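Local coordinates for protein Avidin/streptavidin (Shewanella denitrificans, PDB 3SZJ) that binds biotin in a pocket at one end of an antiparallel beta barrel of the avidin type, at residues K92-W97 with K112-F117. Numbering follows the deposited sequence. Where two conformers were deposited one is given.
With BTN (biotin), chain C.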
ATOM      1  N   LYS A  92      -4.113  10.702  15.828  1.00 10.48           N
ATOM      2  CA  LYS A  92      -3.481  11.087  14.578  1.00 10.40           C
ATOM      3  C   LYS A  92      -2.882   9.871  13.888  1.00  9.53           C
ATOM      4  O   LYS A  92      -2.576   8.872  14.547  1.00  9.24           O
ATOM      5  CB  LYS A  92      -2.379  12.113  14.805  1.00 10.34           C
ATOM      6  CG  LYS A  92      -2.887  13.444  15.378  1.00 12.08           C
ATOM      7  CD  LYS A  92      -1.810  14.523  15.411  1.00 12.60           C
ATOM      8  CE  LYS A  92      -2.441  15.826  15.915  1.00 18.73           C
ATOM      9  NZ  LYS A  92      -1.469  16.938  15.957  1.00 21.94           N
ATOM     10  N   ILE A  93      -2.721   9.959  12.561  1.00  9.32           N
ATOM     11  CA  ILE A  93      -2.015   8.913  11.807  1.00  9.09           C
ATOM     12  C   ILE A  93      -0.884   9.634  11.075  1.00  8.57           C
ATOM     13  O   ILE A  93      -1.142  10.481  10.207  1.00  9.63           O
ATOM     14  CB  ILE A  93      -2.926   8.153  10.800  1.00  8.64           C
ATOM     15  CG1 ILE A  93      -4.158   7.528  11.471  1.00  9.92           C
ATOM     16  CG2 ILE A  93      -2.110   7.073  10.044  1.00  9.95           C
ATOM     17  CD1 ILE A  93      -5.165   7.022  10.465  1.00  9.66           C
ATOM     18  N   SER A  94       0.356   9.286  11.409  1.00  8.24           N
ATOM     19  CA  SER A  94       1.512   9.892  10.742  1.00  8.08           C
ATOM     20  C   SER A  94       2.028   8.939   9.662  1.00  8.47           C
ATOM     21  O   SER A  94       2.281   7.758   9.940  1.00  8.46           O
ATOM     22  CB  SER A  94       2.606  10.180  11.770  1.00  9.00           C
ATOM     23  OG  SER A  94       3.736  10.753  11.141  1.00 11.16           O
ATOM     24  N   THR A  95       2.168   9.446   8.426  1.00  7.59           N
ATOM     25  CA  THR A  95       2.419   8.562   7.277  1.00  8.09           C
ATOM     26  C   THR A  95       3.527   9.081   6.361  1.00  7.02           C
ATOM     27  O   THR A  95       3.845  10.295   6.343  1.00  7.54           O
ATOM     28  CB  THR A  95       1.160   8.416   6.367  1.00  8.06           C
ATOM     29  OG1 THR A  95       0.928   9.639   5.660  1.00  8.95           O
ATOM     30  CG2 THR A  95      -0.096   7.990   7.155  1.00  7.02           C
ATOM     31  N   LEU A  96       4.089   8.150   5.583  1.00  6.39           N
ATOM     32  CA  LEU A  96       4.920   8.484   4.423  1.00  6.78           C
ATOM     33  C   LEU A  96       4.215   7.860   3.230  1.00  6.54           C
ATOM     34  O   LEU A  96       3.725   6.716   3.302  1.00  7.24           O
ATOM     35  CB  LEU A  96       6.313   7.896   4.558  1.00  8.28           C
ATOM     36  CG  LEU A  96       7.116   8.442   5.744  1.00  8.48           C
ATOM     37  CD1 LEU A  96       8.448   7.730   5.778  1.00 11.08           C
ATOM     38  CD2 LEU A  96       7.319   9.973   5.613  1.00 10.44           C
ATOM     39  N   TRP A  97       4.159   8.590   2.121  1.00  6.20           N
ATOM     40  CA  TRP A  97       3.464   8.070   0.924  1.00  6.32           C
ATOM     41  C   TRP A  97       4.339   7.980  -0.322  1.00  5.61           C
ATOM     42  O   TRP A  97       5.367   8.670  -0.435  1.00  6.34           O
ATOM     43  CB  TRP A  97       2.198   8.858   0.587  1.00  6.29           C
ATOM     44  CG  TRP A  97       2.351  10.359   0.413  1.00  6.14           C
ATOM     45  CD1 TRP A  97       2.128  11.318   1.357  1.00  6.78           C
ATOM     46  CD2 TRP A  97       2.747  11.048  -0.783  1.00  6.44           C
ATOM     47  NE1 TRP A  97       2.393  12.569   0.828  1.00  8.34           N
ATOM     48  CE2 TRP A  97       2.761  12.433  -0.488  1.00  6.64           C
ATOM     49  CE3 TRP A  97       3.081  10.621  -2.084  1.00  6.67           C
ATOM     50  CZ2 TRP A  97       3.094  13.410  -1.452  1.00  7.90           C
ATOM     51  CZ3 TRP A  97       3.426  11.570  -3.027  1.00  6.82           C
ATOM     52  CH2 TRP A  97       3.434  12.962  -2.705  1.00  7.48           C
ATOM     53  N   LYS A 112       7.167  11.043  -3.701  1.00  9.50           N
ATOM     54  CA  LYS A 112       7.191  10.693  -2.276  1.00 10.95           C
ATOM     55  C   LYS A 112       6.860  11.916  -1.427  1.00  9.95           C
ATOM     56  O   LYS A 112       7.197  13.057  -1.802  1.00 10.93           O
ATOM     57  CB  LYS A 112       8.573  10.166  -1.840  1.00 11.71           C
ATOM     58  CG  LYS A 112       9.028   8.869  -2.491  1.00 14.18           C
ATOM     59  CD  LYS A 112      10.347   8.437  -1.860  1.00 16.61           C
ATOM     60  CE  LYS A 112      10.804   7.072  -2.342  1.00 21.96           C
ATOM     61  NZ  LYS A 112      12.198   6.797  -1.823  1.00 23.82           N
ATOM     62  N   GLY A 113       6.251  11.677  -0.270  1.00  8.23           N
ATOM     63  CA  GLY A 113       5.952  12.764   0.671  1.00  8.03           C
ATOM     64  C   GLY A 113       5.483  12.262   2.014  1.00  7.99           C
ATOM     65  O   GLY A 113       5.506  11.060   2.270  1.00  7.44           O
ATOM     66  N   GLN A 114       5.121  13.214   2.880  1.00  8.90           N
ATOM     67  CA  GLN A 114       4.691  12.926   4.240  1.00 10.00           C
ATOM     68  C   GLN A 114       3.291  13.534   4.426  1.00  9.08           C
ATOM     69  O   GLN A 114       3.036  14.672   3.989  1.00 10.31           O
ATOM     70  CB  GLN A 114       5.692  13.534   5.255  1.00 10.76           C
ATOM     71  CG  GLN A 114       5.215  13.452   6.701  1.00 13.96           C
ATOM     72  CD  GLN A 114       6.168  14.110   7.692  1.00 15.37           C
ATOM     73  OE1 GLN A 114       6.943  15.029   7.353  1.00 21.70           O
ATOM     74  NE2 GLN A 114       6.115  13.638   8.929  1.00 18.96           N
ATOM     75  N   ASP A 115       2.382  12.781   5.029  1.00  7.87           N
ATOM     76  CA  ASP A 115       1.068  13.318   5.438  1.00  8.19           C
ATOM     77  C   ASP A 115       0.823  12.940   6.892  1.00  8.72           C
ATOM     78  O   ASP A 115       1.119  11.818   7.310  1.00  9.05           O
ATOM     79  CB  ASP A 115      -0.089  12.680   4.674  1.00  7.46           C
ATOM     80  CG  ASP A 115      -0.283  13.227   3.248  1.00  8.30           C
ATOM     81  OD1 ASP A 115       0.232  14.331   2.903  1.00 10.61           O
ATOM     82  OD2 ASP A 115      -0.988  12.529   2.479  1.00  8.17           O
ATOM     83  N   VAL A 116       0.258  13.873   7.654  1.00  8.43           N
ATOM     84  CA  VAL A 116      -0.224  13.583   8.999  0.50  9.04           C
ATOM     85  C   VAL A 116      -1.712  13.865   9.003  1.00  8.53           C
ATOM     86  O   VAL A 116      -2.134  14.984   8.632  1.00  9.32           O
ATOM     87  CB  VAL A 116       0.451  14.472  10.047  0.50  9.06           C
ATOM     88  CG1 VAL A 116       1.874  13.974  10.321  0.50  8.77           C
ATOM     89  CG2 VAL A 116       0.436  15.928   9.591  0.50 10.70           C
ATOM     90  N   PHE A 117      -2.491  12.846   9.385  1.00  8.61           N
ATOM     91  CA  PHE A 117      -3.953  12.924   9.468  1.00  8.36           C
ATOM     92  C   PHE A 117      -4.394  13.048  10.921  1.00  9.62           C
ATOM     93  O   PHE A 117      -3.845  12.365  11.803  1.00 11.44           O
ATOM     94  CB  PHE A 117      -4.591  11.650   8.888  1.00  7.89           C
ATOM     95  CG  PHE A 117      -4.324  11.424   7.428  1.00  7.79           C
ATOM     96  CD1 PHE A 117      -3.121  10.854   7.003  1.00  8.10           C
ATOM     97  CD2 PHE A 117      -5.251  11.819   6.467  1.00  7.77           C
ATOM     98  CE1 PHE A 117      -2.877  10.625   5.656  1.00  6.46           C
ATOM     99  CE2 PHE A 117      -5.001  11.589   5.110  1.00 10.14           C
ATOM    100  CZ  PHE A 117      -3.801  10.999   4.714  1.00  6.88           C
TER
HETATM  101  C11 BTN C 600      -2.623  12.412  -8.845  0.70 10.19           C
HETATM  102  O11 BTN C 600      -2.340  13.628  -8.876  0.70 13.54           O
HETATM  103  O12 BTN C 600      -1.905  11.599  -9.453  0.70  9.41           O
HETATM  104  C10 BTN C 600      -3.819  11.918  -8.078  0.70  7.42           C
HETATM  105  C9  BTN C 600      -3.979  12.652  -6.734  0.70  7.25           C
HETATM  106  C8  BTN C 600      -2.811  12.420  -5.786  0.70  5.48           C
HETATM  107  C7  BTN C 600      -2.965  13.141  -4.443  0.70  5.59           C
HETATM  108  C2  BTN C 600      -1.768  12.878  -3.511  0.70  7.20           C
HETATM  109  S1  BTN C 600      -1.823  11.387  -2.737  0.70  8.51           S
HETATM  110  C6  BTN C 600      -0.482  11.916  -1.640  0.70  7.67           C
HETATM  111  C5  BTN C 600      -0.751  13.345  -1.264  0.70  7.19           C
HETATM  112  N1  BTN C 600      -1.627  13.477  -0.126  0.70  7.32           N
HETATM  113  C3  BTN C 600      -2.784  14.029  -0.507  0.70  6.93           C
HETATM  114  O3  BTN C 600      -3.885  14.182   0.323  0.70  6.46           O
HETATM  115  N2  BTN C 600      -2.796  14.413  -1.786  0.70  6.36           N
HETATM  116  C4  BTN C 600      -1.572  13.927  -2.418  0.70  5.73           C
HETATM  117  O   HOH W   1       4.972  11.153   8.807  1.00 20.20           O
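The backbone O of Asp-115 takes two bonds from Thr-95: the amide N donates nearly head-on, with a C=O...N angle of 171°, while the hydroxyl OG1 reaches the same oxygen at 2.7 Å, bent well off the C=O direction and tilted out of the carbonyl plane. The torsion of Thr-95, with OG1 between its own backbone N and carbonyl carbon, brings the hydroxyl over to the neighbouring strand's O. The strands run antiparallel, and Ile-93 with Phe-117 and Trp-97 with Gly-113 are hydrogen-bonded pairs flanking that of Thr-95 with Asp-115. On the face carrying Ser-94, Leu-96 and Gln-114, a water donates to Thr-95 O, accepts from Gln-114 NE2 at 2.7 Å and also bonds Ser-94 OG; Pro-107 of the second subunit packs on Ser-94 and Gln-114.

The other face lines the barrel interior. There the indole of Trp-97 lies between backbone and ligand: Gly-113 CA makes a CH-pi contact 3.7 Å from the centroid of the five-membered ring, and biotin C6 rests 3.4 Å above the plane on the opposite face. Gly-113, having no side chain, lets its backbone lie close against its face of the indole. The Asp-115 carboxylate lies beside the indole, its plane turned 43° from the ring, and OD2 accepts from biotin N1 at 2.8 Å in an almost straight bond (175°). Trp-80 also donates to OD2, and Gln-16 to OD1, which fixes the carboxylate's rotation. Replacing Trp-97 with an alanine would probably strip biotin C6 of its aromatic platform and open a gap over Gly-113. An aspartate receiving a ureido N-H beside a tryptophan that packs on the bicyclic ring system is characteristic of the biotin pocket in the avidin-family beta barrel.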